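Local coordinates for protein Uly1 (Catenovulum maritimum, PDB 7DRQ) that probably cleaves the marine algal polysaccharide ulvan by a lyase reaction, as a calcium-binding beta-propeller enzyme of polysaccharide lyase family 24, at residues Q13-F17 against N44-P48; Y38-N44 against W102-H108; K54-N58 against I115-E120; R274-Q278 against F349-V353; I362-N366 against K375-S379. All coordinates share one frame; numbering follows the deposited sequence.

Contact 1. Residues Q13-F17 against N44-P48; sequences QALFF and NAIAP
The ring of F16 overlaps the backbone carbonyl of N44, whose O lies 3.4 Å above the ring plane, displaced toward the rim, with CD1 as its nearest ring atom. With CG anti to the backbone N (chi1 -175°), the ring also runs alongside the N44 side chain, pointing the same way, and its CZ comes 3.6 Å from N44 CG. The same N44 O accepts the one direct hydrogen bond between the segments, from F17 N at 3.0 Å and fairly straight at 159°. The F17 ring reaches I46, crossing it obliquely, with CZ 3.8 Å from I46 CB. All this happens where strand 3-15 ends. That strand is an outer member of the four-stranded antiparallel sheet in which it pairs with strand 469-478, so the first strand of the chain lies beside the last, the closure familiar from beta-propellers; R470 of strand 469-478 also makes a cation-pi contact with F16. A water ties the backbones where they diverge, donating to L15 O at 2.7 Å and accepting from A47 N at 3.0 Å. Past it, A14 CB faces A47 CB at 4.3 Å, just before the cis peptide that leads into P48.

Contact 2. Residues Y38-N44 against W102-H108; sequences YNYAYGN and WWVGETH
Residues 39-40 and 104-105 run parallel as a very short, weakly bonded pair of strands, Y40 facing G105, with G105 N giving N39 O an almost linear bond of 2.7 Å and A41 N giving G105 O one of 3.0 Å. At one end Y38 reaches alongside the backbone of 102-105. Its CE1 sits 3.3 Å from G105 N, and its hydroxyl makes a short but weak bond to W102 O. At the other end H108 points its edge at the face of Y42, a T-shaped pair with planes at 87° and CE1 of H108 3.3 Å above the plane of the Y42 ring, over its centre. E106 OE1 fixes H108 twice, through ring ND1, at 2.7 Å and in the imidazole plane, and through backbone N, both arriving from one face of the carboxylate. E106 bends at chi2 (58°), and its carboxylate lies beside the Y42 ring, while OE2 is bonded to H129, whose ring stacks on H108. T107 OG1 accepts from G43 N at 3.0 Å, and a water bonded to Y42 N, G43 O, G105 O and T107 N fills in the turn. The whole is a minimal parallel beta bridge between loops, outside the antiparallel blade sheets of the propeller, flanked by the His-carboxylate hydrogen bond of H108 and E106.

Contact 3. Residues K54-N58 against I115-E120; sequences KVYKN and ISPKDE
An edge strand of a four-stranded antiparallel sheet, 53-56, here meets the turn that links strands 111-115 and 122-126, and Y56 does nearly all the bridging. Its CG is anti to the backbone N (chi1 167°), which carries the ring across to the turn. I115 lays its CG2 over one face, a CH-pi contact 4.0 Å from the centroid and 21° off the normal. The opposite face is covered by K57 CG, from the next residue of the strand's own segment, 3.7 Å above the ring plane, so the tyrosine is clamped between two aliphatic groups. P117 comes in obliquely, its CA 3.8 Å from Y56 CE1. The hydroxyl donates to E120 OE2 at 2.6 Å, a short bond that uses the anti lone pair of the oxygen. E120 OE2 lies at the ring edge, in its plane, and the carboxylate stands nearly perpendicular to the ring, at 89°. The other carboxylate oxygen, OE1, accepts from S159, so both oxygens have partners. K57 NZ is 5.9 Å from E120 OE2, a separation at which its charge might still stabilise the carboxylate. Within the turn, S116 OG accepts from K118 N at 3.1 Å. That bond defines an ST turn, which shapes the strand-to-strand connection on which the tyrosine docks.

Contact 4. Residues R274-Q278 against F349-V353; sequences RIGFQ and FDWTV
W351 lays its indole flat against the backbone of G276 where strands 272-280 and 350-353, from neighbouring antiparallel sheets, pack face to face as between blades of a beta-propeller, axes 7.1 Å apart at 156°. Its CG sits between the backbone N and the carbonyl carbon (chi1 64°), bringing the ring over the glycine, with G276 CA in CH-pi contact 3.7 Å from the centroid of the five-membered ring. W351 NE1 lies 3.2 Å from G276 N, but both are donors and do not bond; NE1 gives its hydrogen to K265 O. Indole CH2 meets R274 CB at 3.6 Å. The R274 side chain, extended from CG to NE, crosses V353, whose CG1 lies over the guanidinium; R274 NE, NH1 and NH2 bond to A269 O, Y295 OH and D270 O. F349, CG anti to the backbone N (chi1 172°), puts its ring edge at G276 C. Q278 CG stands over its face; Q278 NE2 bonds to G292 O, and Q278 OE1 ends 3.3 Å from F349 CB.

Contact 5. Residues I362-N366 against K375-S379; sequences IGQTN and KKVYS
T365 with V377 and G363 with S379 are the hydrogen-bonded pairs within residues 362-366 and 375-379, part of the beta hairpin made by strands 359-369 and 372-383. T365 N donates to V377 O at 2.7 Å, nearly straight (173°) and in the carbonyl plane, whereas V377 N meets T365 O from above its plane, at 2.9 Å. The second pair is joined by S379 N to G363 O, 2.9 Å, and by G363 N to S379 O, 3.1 Å, so the backbone N and O of all four residues are engaged. On the side of T365, V377 and S379, a water links T365 OG1, V377 O and S379 OG. On the face of Q364, N366, K376 and Y378, the amides pair within their strand: Q364 NE2 donates to N366 OD1 at 2.9 Å, in the carbonyl plane of N366, on a lone pair of OD1. The same NE2 also donates to a water that accepts from K376 NZ. Q364, extended beyond CG, lies alongside the Y378 ring, where its CD comes 3.5 Å from Y378 CE1.

How the contacts relate
Contacts 1 and 2 form one continuous region: they share N44, their centres are 10 Å apart, and F17 CZ packs 3.4 Å from G105 CA. Contacts 4 and 5 form a second, centres 15 Å apart, joined through neighbouring strands 350-353 and 359-369, with D350 O and I362 N 2.8 Å apart in a probable hydrogen bond. Contacts 2 and 4 lie on opposite sides of the chain's centre, about 27 Å between centres. Contact 3 stands alone, its nearest atoms about 10 Å from contact 1. Between side chains, F287, a ligand of one calcium, is about 8 Å from Q278 and about 7 Å from T365; K185, of another calcium site, is about 12 Å from W102 of contact 2.

Contact 1. Residues Q13-F17 against N44-P48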
# COMPACT_ATOMS: atom_id res chain seq x y z
N GLN A 13 -0.22 2.23 -22.33
CA GLN A 13 -0.17 0.78 -22.34
C GLN A 13 -0.21 0.18 -20.94
O GLN A 13 0.31 -0.91 -20.73
CB GLN A 13 1.08 0.29 -23.07
CG GLN A 13 1.24 0.83 -24.47
CD GLN A 13 1.82 -0.21 -25.40
OE1 GLN A 13 2.80 -0.88 -25.06
NE2 GLN A 13 1.22 -0.37 -26.58
N ALA A 14 -0.82 0.88 -19.98
CA ALA A 14 -0.92 0.33 -18.62
C ALA A 14 -1.89 -0.85 -18.60
O ALA A 14 -2.98 -0.79 -19.18
CB ALA A 14 -1.39 1.41 -17.64
N LEU A 15 -1.48 -1.92 -17.92
CA LEU A 15 -2.29 -3.13 -17.88
C LEU A 15 -3.59 -2.91 -17.11
O LEU A 15 -3.61 -2.29 -16.05
CB LEU A 15 -1.49 -4.27 -17.25
CG LEU A 15 -2.26 -5.59 -17.03
CD1 LEU A 15 -2.69 -6.18 -18.38
CD2 LEU A 15 -1.42 -6.60 -16.25
N PHE A 16 -4.68 -3.43 -17.66
CA PHE A 16 -5.99 -3.38 -17.03
C PHE A 16 -6.69 -4.71 -17.24
O PHE A 16 -6.56 -5.32 -18.31
CB PHE A 16 -6.82 -2.24 -17.61
CG PHE A 16 -8.14 -2.03 -16.93
CD1 PHE A 16 -8.23 -1.26 -15.79
CD2 PHE A 16 -9.30 -2.59 -17.46
CE1 PHE A 16 -9.46 -1.06 -15.16
CE2 PHE A 16 -10.52 -2.40 -16.85
CZ PHE A 16 -10.60 -1.63 -15.69
N PHE A 17 -7.42 -5.16 -16.23
CA PHE A 17 -8.12 -6.44 -16.30
C PHE A 17 -9.52 -6.18 -16.84
O PHE A 17 -10.44 -5.84 -16.10
CB PHE A 17 -8.14 -7.11 -14.93
CG PHE A 17 -6.78 -7.21 -14.29
CD1 PHE A 17 -5.67 -7.52 -15.06
CD2 PHE A 17 -6.62 -7.01 -12.93
CE1 PHE A 17 -4.41 -7.62 -14.46
CE2 PHE A 17 -5.36 -7.12 -12.33
CZ PHE A 17 -4.26 -7.41 -13.11
N ASN A 44 -10.06 -4.80 -10.62
CA ASN A 44 -9.74 -4.87 -12.04
C ASN A 44 -8.62 -3.92 -12.45
O ASN A 44 -8.23 -3.94 -13.62
CB ASN A 44 -11.00 -4.62 -12.88
CG ASN A 44 -11.62 -3.25 -12.66
OD1 ASN A 44 -11.02 -2.37 -12.05
ND2 ASN A 44 -12.83 -3.06 -13.19
N ALA A 45 -8.06 -3.15 -11.52
CA ALA A 45 -7.10 -2.09 -11.85
C ALA A 45 -5.84 -2.27 -11.01
O ALA A 45 -5.83 -1.93 -9.82
CB ALA A 45 -7.72 -0.71 -11.65
N ILE A 46 -4.79 -2.81 -11.63
CA ILE A 46 -3.51 -3.00 -10.96
C ILE A 46 -2.55 -1.83 -11.18
O ILE A 46 -1.47 -1.80 -10.58
CB ILE A 46 -2.88 -4.33 -11.43
CG1 ILE A 46 -1.84 -4.85 -10.42
CG2 ILE A 46 -2.31 -4.20 -12.85
CD1 ILE A 46 -1.51 -6.33 -10.58
N ALA A 47 -2.94 -0.86 -12.00
CA ALA A 47 -2.12 0.32 -12.30
C ALA A 47 -3.00 1.55 -12.50
O ALA A 47 -3.88 1.54 -13.37
CB ALA A 47 -1.26 0.06 -13.54
N PRO A 48 -2.80 2.63 -11.73
CA PRO A 48 -1.87 2.75 -10.61
C PRO A 48 -2.45 2.11 -9.36
O PRO A 48 -3.63 2.30 -9.06
CB PRO A 48 -1.71 4.27 -10.45
CG PRO A 48 -3.01 4.81 -10.90
CD PRO A 48 -3.59 3.86 -11.92
O HOH W 1 -5.04 -0.90 -14.21

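Contact 2. Residues Y38-N44 against W102-H108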
# COMPACT_ATOMS: atom_id res chain seq x y z
N TYR A 38 -9.24 -10.33 -19.95
CA TYR A 38 -8.38 -10.50 -18.77
C TYR A 38 -9.24 -10.47 -17.52
O TYR A 38 -9.55 -9.41 -16.97
CB TYR A 38 -7.30 -9.43 -18.74
CG TYR A 38 -6.04 -9.81 -17.99
CD1 TYR A 38 -6.05 -10.78 -16.99
CD2 TYR A 38 -4.83 -9.18 -18.27
CE1 TYR A 38 -4.88 -11.12 -16.29
CE2 TYR A 38 -3.67 -9.51 -17.59
CZ TYR A 38 -3.70 -10.47 -16.61
OH TYR A 38 -2.53 -10.78 -15.96
N ASN A 39 -9.65 -11.64 -17.05
CA ASN A 39 -10.46 -11.74 -15.85
C ASN A 39 -9.61 -11.43 -14.62
O ASN A 39 -8.40 -11.19 -14.71
CB ASN A 39 -11.10 -13.13 -15.77
CG ASN A 39 -11.93 -13.43 -16.99
OD1 ASN A 39 -12.73 -12.59 -17.43
ND2 ASN A 39 -11.75 -14.61 -17.57
N TYR A 40 -10.24 -11.42 -13.45
CA TYR A 40 -9.55 -10.95 -12.26
C TYR A 40 -10.23 -11.51 -11.01
O TYR A 40 -11.43 -11.80 -11.02
CB TYR A 40 -9.50 -9.42 -12.22
CG TYR A 40 -10.86 -8.75 -12.24
CD1 TYR A 40 -11.48 -8.44 -13.44
CD2 TYR A 40 -11.52 -8.44 -11.06
CE1 TYR A 40 -12.73 -7.82 -13.48
CE2 TYR A 40 -12.77 -7.82 -11.08
CZ TYR A 40 -13.37 -7.52 -12.29
OH TYR A 40 -14.61 -6.91 -12.32
N ALA A 41 -9.45 -11.64 -9.94
CA ALA A 41 -9.93 -12.25 -8.71
C ALA A 41 -10.35 -11.22 -7.67
O ALA A 41 -11.21 -11.52 -6.82
CB ALA A 41 -8.84 -13.15 -8.12
N TYR A 42 -9.80 -10.01 -7.72
CA TYR A 42 -10.15 -9.01 -6.72
C TYR A 42 -10.57 -7.72 -7.40
O TYR A 42 -11.74 -7.59 -7.80
CB TYR A 42 -8.97 -8.83 -5.76
CG TYR A 42 -8.67 -10.12 -5.04
CD1 TYR A 42 -9.47 -10.54 -3.99
CD2 TYR A 42 -7.63 -10.95 -5.46
CE1 TYR A 42 -9.22 -11.74 -3.34
CE2 TYR A 42 -7.37 -12.14 -4.82
CZ TYR A 42 -8.16 -12.53 -3.76
OH TYR A 42 -7.91 -13.72 -3.11
N GLY A 43 -9.64 -6.77 -7.58
CA GLY A 43 -9.94 -5.57 -8.33
C GLY A 43 -9.56 -5.72 -9.79
O GLY A 43 -8.86 -6.64 -10.19
N ASN A 44 -10.06 -4.80 -10.62
CA ASN A 44 -9.74 -4.87 -12.04
C ASN A 44 -8.62 -3.92 -12.45
O ASN A 44 -8.23 -3.94 -13.62
CB ASN A 44 -11.00 -4.62 -12.88
CG ASN A 44 -11.62 -3.25 -12.66
OD1 ASN A 44 -11.02 -2.37 -12.05
ND2 ASN A 44 -12.83 -3.06 -13.19
N TRP A 102 -1.75 -16.65 -14.80
CA TRP A 102 -1.44 -15.28 -15.18
C TRP A 102 -2.57 -14.62 -15.94
O TRP A 102 -2.56 -13.39 -16.08
CB TRP A 102 -0.15 -15.25 -16.00
CG TRP A 102 -0.13 -16.25 -17.13
CD1 TRP A 102 0.44 -17.49 -17.12
CD2 TRP A 102 -0.73 -16.09 -18.43
NE1 TRP A 102 0.24 -18.11 -18.33
CE2 TRP A 102 -0.47 -17.28 -19.15
CE3 TRP A 102 -1.45 -15.06 -19.05
CZ2 TRP A 102 -0.91 -17.46 -20.47
CZ3 TRP A 102 -1.88 -15.25 -20.36
CH2 TRP A 102 -1.61 -16.44 -21.05
N TRP A 103 -3.54 -15.39 -16.43
CA TRP A 103 -4.72 -14.83 -17.10
C TRP A 103 -5.81 -14.42 -16.11
O TRP A 103 -6.87 -13.96 -16.54
CB TRP A 103 -5.28 -15.85 -18.11
CG TRP A 103 -5.60 -17.14 -17.43
CD1 TRP A 103 -6.79 -17.50 -16.87
CD2 TRP A 103 -4.70 -18.24 -17.18
NE1 TRP A 103 -6.70 -18.75 -16.31
CE2 TRP A 103 -5.43 -19.22 -16.48
CE3 TRP A 103 -3.36 -18.48 -17.50
CZ2 TRP A 103 -4.86 -20.43 -16.08
CZ3 TRP A 103 -2.79 -19.69 -17.09
CH2 TRP A 103 -3.54 -20.65 -16.40
N VAL A 104 -5.59 -14.56 -14.80
CA VAL A 104 -6.49 -14.02 -13.79
C VAL A 104 -5.74 -12.93 -13.04
O VAL A 104 -4.82 -13.21 -12.27
CB VAL A 104 -7.00 -15.09 -12.82
CG1 VAL A 104 -7.94 -14.45 -11.81
CG2 VAL A 104 -7.72 -16.19 -13.58
N GLY A 105 -6.16 -11.68 -13.25
CA GLY A 105 -5.45 -10.56 -12.66
C GLY A 105 -5.61 -10.51 -11.14
O GLY A 105 -6.66 -10.83 -10.59
N GLU A 106 -4.54 -10.09 -10.47
CA GLU A 106 -4.44 -10.23 -9.02
C GLU A 106 -3.94 -8.90 -8.45
O GLU A 106 -2.74 -8.62 -8.44
CB GLU A 106 -3.53 -11.42 -8.70
CG GLU A 106 -2.90 -11.55 -7.34
CD GLU A 106 -3.88 -11.60 -6.17
OE1 GLU A 106 -4.52 -10.58 -5.92
OE2 GLU A 106 -3.94 -12.64 -5.46
N THR A 107 -4.87 -8.04 -7.98
CA THR A 107 -4.48 -6.70 -7.57
C THR A 107 -3.77 -6.64 -6.22
O THR A 107 -3.33 -5.56 -5.83
CB THR A 107 -5.70 -5.75 -7.55
OG1 THR A 107 -6.80 -6.35 -6.85
CG2 THR A 107 -6.13 -5.38 -8.99
N HIS A 108 -3.64 -7.76 -5.49
CA HIS A 108 -2.72 -7.74 -4.36
C HIS A 108 -1.29 -7.52 -4.83
O HIS A 108 -0.46 -6.99 -4.07
CB HIS A 108 -2.75 -9.06 -3.58
CG HIS A 108 -4.03 -9.29 -2.83
ND1 HIS A 108 -5.14 -9.87 -3.41
CD2 HIS A 108 -4.37 -9.03 -1.55
CE1 HIS A 108 -6.11 -9.95 -2.52
NE2 HIS A 108 -5.67 -9.46 -1.38
O HOH W 2 -7.50 -8.83 -9.00

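Contact 3. Residues K54-N58 against I115-E120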
# COMPACT_ATOMS: atom_id res chain seq x y z
N LYS A 54 6.94 7.40 -5.97
CA LYS A 54 7.79 8.07 -5.00
C LYS A 54 8.45 9.27 -5.66
O LYS A 54 8.64 9.30 -6.88
CB LYS A 54 8.89 7.16 -4.44
CG LYS A 54 8.39 6.00 -3.59
CD LYS A 54 7.70 6.52 -2.34
CE LYS A 54 6.78 5.44 -1.77
NZ LYS A 54 7.58 4.21 -1.40
N VAL A 55 8.81 10.26 -4.85
CA VAL A 55 9.53 11.44 -5.31
C VAL A 55 10.84 11.54 -4.54
O VAL A 55 10.85 11.47 -3.31
CB VAL A 55 8.69 12.72 -5.15
CG1 VAL A 55 9.44 13.92 -5.72
CG2 VAL A 55 7.37 12.56 -5.88
N TYR A 56 11.93 11.69 -5.28
CA TYR A 56 13.27 11.86 -4.72
C TYR A 56 13.96 12.98 -5.48
O TYR A 56 14.19 12.85 -6.69
CB TYR A 56 14.09 10.56 -4.82
CG TYR A 56 15.56 10.80 -4.53
CD1 TYR A 56 16.00 11.07 -3.24
CD2 TYR A 56 16.50 10.76 -5.56
CE1 TYR A 56 17.34 11.30 -2.98
CE2 TYR A 56 17.83 10.99 -5.30
CZ TYR A 56 18.25 11.26 -4.01
OH TYR A 56 19.58 11.49 -3.76
N LYS A 57 14.28 14.07 -4.78
CA LYS A 57 14.82 15.27 -5.42
C LYS A 57 13.93 15.66 -6.60
O LYS A 57 12.72 15.88 -6.42
CB LYS A 57 16.27 15.04 -5.85
CG LYS A 57 17.21 14.78 -4.68
CD LYS A 57 18.66 14.72 -5.11
CE LYS A 57 19.60 14.83 -3.91
NZ LYS A 57 19.12 15.86 -2.94
N ASN A 58 14.49 15.71 -7.80
CA ASN A 58 13.74 16.11 -8.99
C ASN A 58 13.23 14.94 -9.82
O ASN A 58 12.95 15.10 -11.01
CB ASN A 58 14.61 17.03 -9.86
CG ASN A 58 15.94 16.41 -10.23
OD1 ASN A 58 16.83 16.29 -9.40
ND2 ASN A 58 16.08 16.00 -11.50
N ILE A 115 13.33 4.79 -3.14
CA ILE A 115 14.70 5.27 -3.30
C ILE A 115 15.31 5.42 -1.91
O ILE A 115 14.66 5.95 -1.00
CB ILE A 115 14.72 6.62 -4.05
CG1 ILE A 115 13.89 6.56 -5.33
CG2 ILE A 115 16.16 7.05 -4.33
CD1 ILE A 115 14.39 5.56 -6.33
N SER A 116 16.55 4.94 -1.73
CA SER A 116 17.31 5.33 -0.54
C SER A 116 17.88 6.72 -0.74
O SER A 116 18.67 6.93 -1.67
CB SER A 116 18.46 4.38 -0.25
OG SER A 116 19.28 4.94 0.79
N PRO A 117 17.54 7.70 0.10
CA PRO A 117 18.15 9.02 -0.04
C PRO A 117 19.62 9.03 0.37
O PRO A 117 20.30 10.04 0.13
CB PRO A 117 17.30 9.91 0.88
CG PRO A 117 16.07 9.08 1.20
CD PRO A 117 16.55 7.66 1.18
N LYS A 118 20.12 7.95 0.95
CA LYS A 118 21.52 7.89 1.36
C LYS A 118 22.42 7.50 0.19
O LYS A 118 23.29 8.28 -0.22
CB LYS A 118 21.69 6.94 2.54
CG LYS A 118 21.15 7.54 3.83
CD LYS A 118 21.05 6.50 4.94
CE LYS A 118 20.87 7.16 6.29
NZ LYS A 118 20.95 8.65 6.18
N ASP A 119 22.21 6.32 -0.39
CA ASP A 119 23.10 5.86 -1.47
C ASP A 119 22.42 5.84 -2.83
O ASP A 119 23.01 5.32 -3.79
CB ASP A 119 23.68 4.48 -1.14
CG ASP A 119 22.63 3.38 -1.06
OD1 ASP A 119 21.43 3.64 -1.31
OD2 ASP A 119 23.01 2.24 -0.73
N GLU A 120 21.21 6.39 -2.95
CA GLU A 120 20.49 6.50 -4.22
C GLU A 120 20.24 5.15 -4.89
O GLU A 120 20.07 5.06 -6.11
CB GLU A 120 21.21 7.45 -5.18
CG GLU A 120 21.08 8.91 -4.76
CD GLU A 120 21.54 9.89 -5.83
OE1 GLU A 120 22.28 9.49 -6.75
OE2 GLU A 120 21.14 11.08 -5.74

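Contact 4. Residues R274-Q278 against F349-V353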
# COMPACT_ATOMS: atom_id res chain seq x y z
N ARG A 274 5.04 4.93 12.98
CA ARG A 274 3.81 4.59 13.69
C ARG A 274 2.99 3.59 12.88
O ARG A 274 3.30 3.28 11.73
CB ARG A 274 2.95 5.85 13.98
CG ARG A 274 3.73 7.15 14.14
CD ARG A 274 2.83 8.34 14.49
NE ARG A 274 3.63 9.55 14.66
CZ ARG A 274 3.67 10.30 15.76
NH1 ARG A 274 2.91 9.99 16.81
NH2 ARG A 274 4.46 11.37 15.81
N ILE A 275 1.93 3.07 13.49
CA ILE A 275 1.03 2.14 12.82
C ILE A 275 -0.40 2.41 13.26
O ILE A 275 -0.66 2.75 14.42
CB ILE A 275 1.44 0.67 13.10
CG1 ILE A 275 0.71 -0.29 12.16
CG2 ILE A 275 1.20 0.34 14.58
CD1 ILE A 275 1.19 -1.76 12.28
N GLY A 276 -1.33 2.29 12.32
CA GLY A 276 -2.75 2.24 12.64
C GLY A 276 -3.33 1.01 11.98
O GLY A 276 -2.91 0.63 10.89
N PHE A 277 -4.26 0.35 12.67
CA PHE A 277 -4.76 -0.89 12.10
C PHE A 277 -6.10 -1.26 12.72
O PHE A 277 -6.51 -0.70 13.75
CB PHE A 277 -3.75 -2.04 12.29
CG PHE A 277 -3.47 -2.41 13.72
CD1 PHE A 277 -2.45 -1.78 14.42
CD2 PHE A 277 -4.19 -3.42 14.35
CE1 PHE A 277 -2.17 -2.12 15.74
CE2 PHE A 277 -3.91 -3.78 15.68
CZ PHE A 277 -2.90 -3.13 16.36
N GLN A 278 -6.78 -2.19 12.06
CA GLN A 278 -7.92 -2.90 12.61
C GLN A 278 -7.58 -4.39 12.68
O GLN A 278 -6.62 -4.85 12.06
CB GLN A 278 -9.19 -2.64 11.78
CG GLN A 278 -9.44 -1.14 11.62
CD GLN A 278 -10.79 -0.80 11.01
OE1 GLN A 278 -10.98 -0.84 9.79
NE2 GLN A 278 -11.74 -0.45 11.87
N PHE A 349 -10.22 2.08 6.05
CA PHE A 349 -9.50 2.52 7.24
C PHE A 349 -8.24 3.27 6.85
O PHE A 349 -7.50 2.83 5.96
CB PHE A 349 -9.13 1.35 8.14
CG PHE A 349 -8.24 1.74 9.27
CD1 PHE A 349 -8.75 2.44 10.36
CD2 PHE A 349 -6.87 1.48 9.23
CE1 PHE A 349 -7.91 2.83 11.41
CE2 PHE A 349 -6.03 1.88 10.27
CZ PHE A 349 -6.56 2.55 11.36
N ASP A 350 -7.99 4.39 7.52
CA ASP A 350 -6.74 5.11 7.31
C ASP A 350 -6.50 6.00 8.51
O ASP A 350 -7.39 6.20 9.35
CB ASP A 350 -6.76 5.92 6.01
CG ASP A 350 -5.36 6.24 5.50
OD1 ASP A 350 -4.38 5.64 6.00
OD2 ASP A 350 -5.24 7.10 4.60
N TRP A 351 -5.28 6.56 8.59
CA TRP A 351 -4.88 7.38 9.72
C TRP A 351 -3.73 8.28 9.28
O TRP A 351 -3.06 8.02 8.28
CB TRP A 351 -4.46 6.53 10.92
CG TRP A 351 -3.26 5.73 10.60
CD1 TRP A 351 -3.22 4.53 9.95
CD2 TRP A 351 -1.91 6.10 10.86
NE1 TRP A 351 -1.91 4.12 9.81
CE2 TRP A 351 -1.09 5.06 10.36
CE3 TRP A 351 -1.31 7.20 11.47
CZ2 TRP A 351 0.31 5.10 10.45
CZ3 TRP A 351 0.08 7.25 11.56
CH2 TRP A 351 0.87 6.20 11.05
N THR A 352 -3.50 9.33 10.06
CA THR A 352 -2.32 10.17 9.87
C THR A 352 -2.07 10.91 11.17
O THR A 352 -2.92 10.94 12.06
CB THR A 352 -2.49 11.13 8.68
OG1 THR A 352 -1.25 11.80 8.43
CG2 THR A 352 -3.56 12.16 9.00
N VAL A 353 -0.87 11.48 11.28
CA VAL A 353 -0.53 12.41 12.35
C VAL A 353 0.09 13.63 11.68
O VAL A 353 1.03 13.48 10.89
CB VAL A 353 0.43 11.81 13.40
CG1 VAL A 353 0.73 12.83 14.50
CG2 VAL A 353 -0.14 10.52 13.98

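Contact 5. Residues I362-N366 against K375-S379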
# COMPACT_ATOMS: atom_id res chain seq x y z
N ILE A 362 -9.73 7.31 10.33
CA ILE A 362 -11.03 7.21 9.68
C ILE A 362 -11.35 5.74 9.44
O ILE A 362 -10.46 4.89 9.36
CB ILE A 362 -11.10 8.00 8.36
CG1 ILE A 362 -10.08 7.47 7.36
CG2 ILE A 362 -10.87 9.49 8.63
CD1 ILE A 362 -10.27 8.03 5.96
N GLY A 363 -12.64 5.45 9.32
CA GLY A 363 -13.10 4.09 9.09
C GLY A 363 -14.44 4.09 8.39
O GLY A 363 -15.18 5.08 8.40
N GLN A 364 -14.75 2.95 7.78
CA GLN A 364 -16.07 2.68 7.24
C GLN A 364 -16.62 1.44 7.93
O GLN A 364 -16.01 0.37 7.87
CB GLN A 364 -16.05 2.47 5.73
CG GLN A 364 -17.46 2.32 5.17
CD GLN A 364 -17.50 2.03 3.68
OE1 GLN A 364 -16.53 2.27 2.96
NE2 GLN A 364 -18.64 1.52 3.22
N THR A 365 -17.77 1.59 8.57
CA THR A 365 -18.39 0.51 9.34
C THR A 365 -19.77 0.27 8.76
O THR A 365 -20.63 1.15 8.83
CB THR A 365 -18.46 0.89 10.82
OG1 THR A 365 -17.14 1.16 11.30
CG2 THR A 365 -19.10 -0.24 11.66
N ASN A 366 -20.00 -0.92 8.20
CA ASN A 366 -21.24 -1.20 7.49
C ASN A 366 -22.14 -2.11 8.30
O ASN A 366 -21.67 -3.01 8.99
CB ASN A 366 -20.95 -1.85 6.13
CG ASN A 366 -20.07 -0.99 5.26
OD1 ASN A 366 -20.26 0.22 5.18
ND2 ASN A 366 -19.10 -1.61 4.61
N LYS A 375 -26.43 -0.19 5.49
CA LYS A 375 -26.10 1.10 6.07
C LYS A 375 -24.58 1.22 6.08
O LYS A 375 -23.89 0.26 6.42
CB LYS A 375 -26.67 1.24 7.49
CG LYS A 375 -26.27 2.50 8.20
CD LYS A 375 -26.77 2.48 9.63
CE LYS A 375 -27.68 3.65 9.91
NZ LYS A 375 -28.51 3.40 11.12
N LYS A 376 -24.07 2.39 5.70
CA LYS A 376 -22.64 2.68 5.70
C LYS A 376 -22.38 3.83 6.67
O LYS A 376 -22.96 4.91 6.52
CB LYS A 376 -22.15 3.05 4.30
CG LYS A 376 -22.41 1.99 3.24
CD LYS A 376 -21.99 2.50 1.86
CE LYS A 376 -22.11 1.44 0.78
NZ LYS A 376 -21.53 1.90 -0.52
N VAL A 377 -21.53 3.59 7.66
CA VAL A 377 -21.19 4.61 8.64
C VAL A 377 -19.72 4.96 8.46
O VAL A 377 -18.85 4.09 8.57
CB VAL A 377 -21.46 4.13 10.08
CG1 VAL A 377 -21.08 5.23 11.06
CG2 VAL A 377 -22.92 3.70 10.24
N TYR A 378 -19.44 6.23 8.20
CA TYR A 378 -18.06 6.70 8.12
C TYR A 378 -17.70 7.43 9.41
O TYR A 378 -18.48 8.25 9.89
CB TYR A 378 -17.87 7.62 6.90
CG TYR A 378 -18.25 6.93 5.61
CD1 TYR A 378 -17.31 6.20 4.90
CD2 TYR A 378 -19.55 6.99 5.12
CE1 TYR A 378 -17.65 5.55 3.73
CE2 TYR A 378 -19.90 6.35 3.95
CZ TYR A 378 -18.95 5.64 3.26
OH TYR A 378 -19.31 5.00 2.10
N SER A 379 -16.53 7.11 9.97
CA SER A 379 -16.13 7.72 11.24
C SER A 379 -14.82 8.47 11.08
O SER A 379 -13.96 8.12 10.26
CB SER A 379 -15.97 6.68 12.38
OG SER A 379 -15.10 5.62 12.01
O HOH W 3 -18.89 1.34 0.26
O HOH W 4 -16.76 3.78 10.78